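Local coordinates for malonyl CoA reductase (malonate semialdehyde-forming) (Sulfolobus tokodaii, PDB 2EP5), which probably catalyses the NADPH-dependent reduction of malonyl-CoA to malonate semialdehyde (3-oxopropanoate), as a member of the aspartate-semialdehyde dehydrogenase family, at residues K147-P159 with V324-T337. Residues are numbered along the deposited sequence; the frame is centred on the assembly and turned at random.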
ATOM      1  N   LYS A 147     -12.560  30.192  16.130  1.00 17.96           N
ATOM      2  CA  LYS A 147     -11.878  28.933  15.924  1.00 16.75           C
ATOM      3  C   LYS A 147     -12.709  27.898  15.195  1.00 16.11           C
ATOM      4  O   LYS A 147     -13.935  27.968  15.159  1.00 16.42           O
ATOM      5  CB  LYS A 147     -11.416  28.378  17.271  1.00 17.01           C
ATOM      6  CG  LYS A 147     -10.169  29.060  17.821  1.00 19.03           C
ATOM      7  CD  LYS A 147      -8.930  28.636  17.033  1.00 19.52           C
ATOM      8  CE  LYS A 147      -7.702  29.423  17.444  1.00 18.44           C
ATOM      9  NZ  LYS A 147      -6.449  28.778  16.974  1.00 20.05           N
ATOM     10  N   ASN A 148     -12.016  26.946  14.586  1.00 16.99           N
ATOM     11  CA  ASN A 148     -12.649  25.849  13.872  1.00 17.04           C
ATOM     12  C   ASN A 148     -12.177  24.598  14.600  1.00 17.91           C
ATOM     13  O   ASN A 148     -11.052  24.546  15.098  1.00 18.40           O
ATOM     14  CB  ASN A 148     -12.207  25.834  12.409  1.00 15.52           C
ATOM     15  CG  ASN A 148     -12.782  26.992  11.627  1.00 15.68           C
ATOM     16  OD1 ASN A 148     -12.052  27.820  11.082  1.00 14.70           O
ATOM     17  ND2 ASN A 148     -14.104  27.062  11.575  1.00 14.20           N
ATOM     18  N   PRO A 149     -13.028  23.573  14.671  1.00 19.11           N
ATOM     19  CA  PRO A 149     -12.651  22.343  15.368  1.00 19.91           C
ATOM     20  C   PRO A 149     -11.718  21.366  14.668  1.00 20.81           C
ATOM     21  O   PRO A 149     -11.396  21.501  13.487  1.00 21.34           O
ATOM     22  CB  PRO A 149     -14.005  21.706  15.671  1.00 21.56           C
ATOM     23  CG  PRO A 149     -14.793  22.052  14.439  1.00 21.38           C
ATOM     24  CD  PRO A 149     -14.429  23.514  14.213  1.00 19.57           C
ATOM     25  N   ASN A 150     -11.287  20.380  15.445  1.00 21.07           N
ATOM     26  CA  ASN A 150     -10.446  19.293  14.973  1.00 22.46           C
ATOM     27  C   ASN A 150     -11.192  18.678  13.780  1.00 22.68           C
ATOM     28  O   ASN A 150     -12.418  18.514  13.826  1.00 21.98           O
ATOM     29  CB  ASN A 150     -10.262  18.286  16.121  1.00 23.13           C
ATOM     30  CG  ASN A 150      -9.892  16.896  15.646  1.00 23.42           C
ATOM     31  OD1 ASN A 150     -10.766  16.067  15.376  1.00 24.58           O
ATOM     32  ND2 ASN A 150      -8.594  16.631  15.541  1.00 24.16           N
ATOM     33  N   CYS A 151     -10.460  18.360  12.716  1.00 22.66           N
ATOM     34  CA  CYS A 151     -11.068  17.799  11.508  1.00 23.76           C
ATOM     35  C   CYS A 151     -12.022  16.637  11.767  1.00 22.18           C
ATOM     36  O   CYS A 151     -13.130  16.602  11.224  1.00 21.51           O
ATOM     37  CB  CYS A 151      -9.977  17.388  10.503  1.00 25.09           C
ATOM     38  SG  CYS A 151      -8.597  16.438  11.179  1.00 35.06           S
ATOM     39  N   THR A 152     -11.608  15.698  12.609  1.00 20.92           N
ATOM     40  CA  THR A 152     -12.446  14.549  12.921  1.00 21.94           C
ATOM     41  C   THR A 152     -13.711  14.998  13.650  1.00 21.09           C
ATOM     42  O   THR A 152     -14.809  14.514  13.370  1.00 20.31           O
ATOM     43  CB  THR A 152     -11.693  13.544  13.806  1.00 23.73           C
ATOM     44  OG1 THR A 152     -10.415  13.267  13.223  1.00 24.01           O
ATOM     45  CG2 THR A 152     -12.488  12.247  13.932  1.00 23.82           C
ATOM     46  N   ALA A 153     -13.545  15.923  14.591  1.00 20.02           N
ATOM     47  CA  ALA A 153     -14.667  16.448  15.351  1.00 19.18           C
ATOM     48  C   ALA A 153     -15.652  17.094  14.390  1.00 19.73           C
ATOM     49  O   ALA A 153     -16.865  16.863  14.470  1.00 19.64           O
ATOM     50  CB  ALA A 153     -14.178  17.479  16.362  1.00 19.11           C
ATOM     51  N   ALA A 154     -15.118  17.910  13.482  1.00 19.98           N
ATOM     52  CA  ALA A 154     -15.932  18.599  12.491  1.00 19.76           C
ATOM     53  C   ALA A 154     -16.774  17.595  11.713  1.00 21.11           C
ATOM     54  O   ALA A 154     -17.981  17.772  11.551  1.00 21.80           O
ATOM     55  CB  ALA A 154     -15.043  19.375  11.537  1.00 19.98           C
ATOM     56  N   ILE A 155     -16.131  16.533  11.239  1.00 21.36           N
ATOM     57  CA  ILE A 155     -16.828  15.517  10.471  1.00 21.38           C
ATOM     58  C   ILE A 155     -17.888  14.796  11.310  1.00 20.68           C
ATOM     59  O   ILE A 155     -19.033  14.648  10.883  1.00 18.43           O
ATOM     60  CB  ILE A 155     -15.816  14.498   9.874  1.00 22.27           C
ATOM     61  CG1 ILE A 155     -14.873  15.231   8.905  1.00 22.81           C
ATOM     62  CG2 ILE A 155     -16.557  13.372   9.143  1.00 19.47           C
ATOM     63  CD1 ILE A 155     -13.708  14.397   8.395  1.00 21.47           C
ATOM     64  N   MET A 156     -17.509  14.366  12.509  1.00 21.75           N
ATOM     65  CA  MET A 156     -18.432  13.662  13.400  1.00 21.96           C
ATOM     66  C   MET A 156     -19.653  14.484  13.818  1.00 23.47           C
ATOM     67  O   MET A 156     -20.747  13.939  13.988  1.00 24.23           O
ATOM     68  CB  MET A 156     -17.702  13.212  14.663  1.00 23.92           C
ATOM     69  CG  MET A 156     -16.546  12.263  14.433  1.00 24.92           C
ATOM     70  SD  MET A 156     -16.983  10.821  13.438  1.00 30.41           S
ATOM     71  CE  MET A 156     -15.565  10.789  12.297  1.00 28.33           C
ATOM     72  N   SER A 157     -19.474  15.792  13.988  1.00 23.56           N
ATOM     73  CA  SER A 157     -20.568  16.655  14.418  1.00 23.11           C
ATOM     74  C   SER A 157     -21.715  16.772  13.425  1.00 24.98           C
ATOM     75  O   SER A 157     -22.857  17.002  13.823  1.00 25.26           O
ATOM     76  CB  SER A 157     -20.041  18.055  14.751  1.00 23.37           C
ATOM     77  OG  SER A 157     -19.543  18.723  13.603  1.00 24.21           O
ATOM     78  N   MET A 158     -21.421  16.606  12.137  1.00 25.50           N
ATOM     79  CA  MET A 158     -22.448  16.724  11.106  1.00 25.25           C
ATOM     80  C   MET A 158     -23.672  15.833  11.335  1.00 25.04           C
ATOM     81  O   MET A 158     -24.799  16.325  11.380  1.00 25.72           O
ATOM     82  CB  MET A 158     -21.854  16.437   9.725  1.00 25.97           C
ATOM     83  CG  MET A 158     -20.717  17.366   9.339  1.00 29.47           C
ATOM     84  SD  MET A 158     -21.245  19.084   9.255  1.00 34.39           S
ATOM     85  CE  MET A 158     -21.859  19.179   7.572  1.00 34.93           C
ATOM     86  N   PRO A 159     -23.471  14.512  11.477  1.00 23.36           N
ATOM     87  CA  PRO A 159     -24.637  13.652  11.691  1.00 22.32           C
ATOM     88  C   PRO A 159     -25.246  13.748  13.091  1.00 22.41           C
ATOM     89  O   PRO A 159     -26.439  13.516  13.268  1.00 23.57           O
ATOM     90  CB  PRO A 159     -24.094  12.262  11.382  1.00 20.77           C
ATOM     91  CG  PRO A 159     -22.696  12.348  11.849  1.00 22.09           C
ATOM     92  CD  PRO A 159     -22.240  13.710  11.364  1.00 22.97           C
ATOM     93  N   VAL A 324     -19.959   7.438   9.001  1.00 21.30           N
ATOM     94  CA  VAL A 324     -19.835   8.717   8.321  1.00 18.56           C
ATOM     95  C   VAL A 324     -18.420   8.890   7.779  1.00 18.02           C
ATOM     96  O   VAL A 324     -17.450   8.401   8.359  1.00 17.34           O
ATOM     97  CB  VAL A 324     -20.161   9.875   9.277  1.00 16.92           C
ATOM     98  CG1 VAL A 324     -19.172   9.877  10.437  1.00 15.47           C
ATOM     99  CG2 VAL A 324     -20.126  11.201   8.529  1.00 16.49           C
ATOM    100  N   LEU A 325     -18.312   9.591   6.660  1.00 18.17           N
ATOM    101  CA  LEU A 325     -17.026   9.825   6.029  1.00 16.72           C
ATOM    102  C   LEU A 325     -16.962  11.275   5.583  1.00 16.43           C
ATOM    103  O   LEU A 325     -17.965  11.847   5.168  1.00 16.21           O
ATOM    104  CB  LEU A 325     -16.871   8.892   4.827  1.00 17.16           C
ATOM    105  CG  LEU A 325     -15.542   8.745   4.054  1.00 20.36           C
ATOM    106  CD1 LEU A 325     -15.626   9.467   2.730  1.00 20.50           C
ATOM    107  CD2 LEU A 325     -14.375   9.245   4.887  1.00 19.61           C
ATOM    108  N   GLY A 326     -15.781  11.868   5.692  1.00 17.28           N
ATOM    109  CA  GLY A 326     -15.599  13.245   5.277  1.00 19.70           C
ATOM    110  C   GLY A 326     -14.159  13.532   4.885  1.00 20.67           C
ATOM    111  O   GLY A 326     -13.238  12.831   5.306  1.00 21.51           O
ATOM    112  N   ASP A 327     -13.964  14.554   4.058  1.00 20.85           N
ATOM    113  CA  ASP A 327     -12.627  14.949   3.627  1.00 20.32           C
ATOM    114  C   ASP A 327     -12.058  15.759   4.797  1.00 21.80           C
ATOM    115  O   ASP A 327     -12.535  16.863   5.085  1.00 20.02           O
ATOM    116  CB  ASP A 327     -12.729  15.824   2.377  1.00 21.20           C
ATOM    117  CG  ASP A 327     -11.374  16.157   1.776  1.00 23.09           C
ATOM    118  OD1 ASP A 327     -10.398  16.340   2.536  1.00 23.40           O
ATOM    119  OD2 ASP A 327     -11.293  16.256   0.533  1.00 23.57           O
ATOM    120  N   ASN A 328     -11.057  15.204   5.476  1.00 21.05           N
ATOM    121  CA  ASN A 328     -10.440  15.875   6.626  1.00 22.04           C
ATOM    122  C   ASN A 328      -9.704  17.168   6.256  1.00 22.56           C
ATOM    123  O   ASN A 328      -9.484  18.027   7.112  1.00 24.09           O
ATOM    124  CB  ASN A 328      -9.462  14.922   7.319  1.00 19.07           C
ATOM    125  CG  ASN A 328      -8.430  14.366   6.360  1.00 20.58           C
ATOM    126  OD1 ASN A 328      -8.774  13.643   5.417  1.00 19.85           O
ATOM    127  ND2 ASN A 328      -7.163  14.709   6.581  1.00 16.36           N
ATOM    128  N   LEU A 329      -9.321  17.304   4.990  1.00 22.31           N
ATOM    129  CA  LEU A 329      -8.607  18.497   4.529  1.00 23.07           C
ATOM    130  C   LEU A 329      -9.524  19.672   4.188  1.00 23.43           C
ATOM    131  O   LEU A 329      -9.146  20.839   4.333  1.00 22.72           O
ATOM    132  CB  LEU A 329      -7.766  18.163   3.296  1.00 22.25           C
ATOM    133  CG  LEU A 329      -6.642  17.136   3.439  1.00 21.15           C
ATOM    134  CD1 LEU A 329      -5.905  17.036   2.107  1.00 19.61           C
ATOM    135  CD2 LEU A 329      -5.677  17.561   4.550  1.00 22.39           C
ATOM    136  N   VAL A 330     -10.725  19.349   3.728  1.00 23.70           N
ATOM    137  CA  VAL A 330     -11.704  20.350   3.326  1.00 24.19           C
ATOM    138  C   VAL A 330     -12.734  20.591   4.432  1.00 24.18           C
ATOM    139  O   VAL A 330     -12.672  21.591   5.154  1.00 24.76           O
ATOM    140  CB  VAL A 330     -12.405  19.889   2.014  1.00 22.64           C
ATOM    141  CG1 VAL A 330     -13.424  20.908   1.558  1.00 21.25           C
ATOM    142  CG2 VAL A 330     -11.357  19.681   0.933  1.00 19.21           C
ATOM    143  N   ARG A 331     -13.680  19.672   4.561  1.00 24.49           N
ATOM    144  CA  ARG A 331     -14.701  19.778   5.591  1.00 23.17           C
ATOM    145  C   ARG A 331     -14.026  19.901   6.955  1.00 22.83           C
ATOM    146  O   ARG A 331     -14.495  20.628   7.830  1.00 23.47           O
ATOM    147  CB  ARG A 331     -15.575  18.527   5.601  1.00 23.41           C
ATOM    148  CG  ARG A 331     -16.747  18.624   6.556  1.00 23.98           C
ATOM    149  CD  ARG A 331     -17.795  19.510   5.932  1.00 26.77           C
ATOM    150  NE  ARG A 331     -18.378  20.448   6.873  1.00 25.36           N
ATOM    151  CZ  ARG A 331     -19.320  21.320   6.547  1.00 26.34           C
ATOM    152  NH1 ARG A 331     -19.780  21.367   5.305  1.00 25.04           N
ATOM    153  NH2 ARG A 331     -19.811  22.138   7.463  1.00 29.26           N
ATOM    154  N   GLY A 332     -12.920  19.186   7.119  1.00 20.57           N
ATOM    155  CA  GLY A 332     -12.217  19.188   8.384  1.00 20.29           C
ATOM    156  C   GLY A 332     -11.234  20.304   8.656  1.00 21.47           C
ATOM    157  O   GLY A 332     -10.687  20.359   9.753  1.00 21.59           O
ATOM    158  N   ALA A 333     -10.992  21.180   7.680  1.00 21.92           N
ATOM    159  CA  ALA A 333     -10.050  22.281   7.873  1.00 20.50           C
ATOM    160  C   ALA A 333     -10.227  23.453   6.906  1.00 21.37           C
ATOM    161  O   ALA A 333     -10.935  24.411   7.226  1.00 22.42           O
ATOM    162  CB  ALA A 333      -8.619  21.761   7.800  1.00 19.56           C
ATOM    163  N   ALA A 334      -9.590  23.374   5.734  1.00 20.02           N
ATOM    164  CA  ALA A 334      -9.640  24.437   4.720  1.00 20.78           C
ATOM    165  C   ALA A 334     -11.026  24.991   4.404  1.00 21.41           C
ATOM    166  O   ALA A 334     -11.275  26.188   4.552  1.00 23.59           O
ATOM    167  CB  ALA A 334      -8.982  23.961   3.428  1.00 21.01           C
ATOM    168  N   GLY A 335     -11.920  24.115   3.962  1.00 20.67           N
ATOM    169  CA  GLY A 335     -13.259  24.534   3.614  1.00 19.65           C
ATOM    170  C   GLY A 335     -14.097  25.133   4.726  1.00 21.68           C
ATOM    171  O   GLY A 335     -14.860  26.067   4.473  1.00 23.16           O
ATOM    172  N   ILE A 336     -13.986  24.625   5.953  1.00 21.38           N
ATOM    173  CA  ILE A 336     -14.809  25.196   7.022  1.00 21.54           C
ATOM    174  C   ILE A 336     -14.308  26.554   7.497  1.00 19.05           C
ATOM    175  O   ILE A 336     -15.094  27.371   7.956  1.00 18.72           O
ATOM    176  CB  ILE A 336     -14.944  24.259   8.249  1.00 19.88           C
ATOM    177  CG1 ILE A 336     -13.581  23.748   8.683  1.00 18.73           C
ATOM    178  CG2 ILE A 336     -15.888  23.135   7.930  1.00 22.25           C
ATOM    179  CD1 ILE A 336     -13.616  23.065  10.011  1.00 22.75           C
ATOM    180  N   THR A 337     -13.008  26.793   7.387  1.00 18.32           N
ATOM    181  CA  THR A 337     -12.450  28.075   7.792  1.00 19.04           C
ATOM    182  C   THR A 337     -12.943  29.138   6.813  1.00 20.76           C
ATOM    183  O   THR A 337     -13.398  30.211   7.206  1.00 21.53           O
ATOM    184  CB  THR A 337     -10.916  28.055   7.760  1.00 18.14           C
ATOM    185  OG1 THR A 337     -10.434  27.115   8.722  1.00 16.46           O
ATOM    186  CG2 THR A 337     -10.352  29.440   8.082  1.00 17.48           C
TER
HETATM  187  O   HOH W   1      -9.254  22.141  11.305  1.00 28.64           O
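The predicted active site lies where the first turn of helix 151-159 meets the loop between strand 324-326 and helix 334-337. Cys151, predicted to carry the acyl-thioester intermediate, starts that helix, and its CA comes 3.6 Å from the CA of Gly332. At that spacing there is no place for a side chain on the glycine: a CB would run into Cys151 CB. Gly332 O instead makes a CA-H...O contact with Cys151 CA at 3.1 Å, and a water within bonding distance of both Gly332 O and Pro149 O lies between the two backbones. Cys151 CB also lies 3.5 Å from Asn328 O. Asn150, the N-cap, takes the N-H of Ala153 on a lone pair of OD1 while its ND2 is held by Glu204.

One turn on, Ile155 lies over the glycine backbone of the strand, its CD1 3.5 Å from Gly326 O. Val324 CG1 meets Met156 SD at 3.8 Å. Met158 folds back on itself (chi2 -62°, chi3 -86°), which puts CE over the centre of one face of the Arg331 guanidinium, 3.5 Å from CZ. That group also salt-bridges Glu123 and donates to Met306 O, although its buried NE finds no partner. A leucine here would probably leave the Glu123 carboxylate without this counter-charge and Met158 CE without the flat group it rests on. At the other end Asn148 OD1 approaches Thr337 OG1 to 2.9 Å, its ND2 being held by Ile120 O.

Strand 244-251 brings His244, the predicted proton acceptor, against Cys151, Ile155 and Asn328; helix 204-215 packs on Pro149 and Thr152, and helix 15-24 on Ala333 and Thr337.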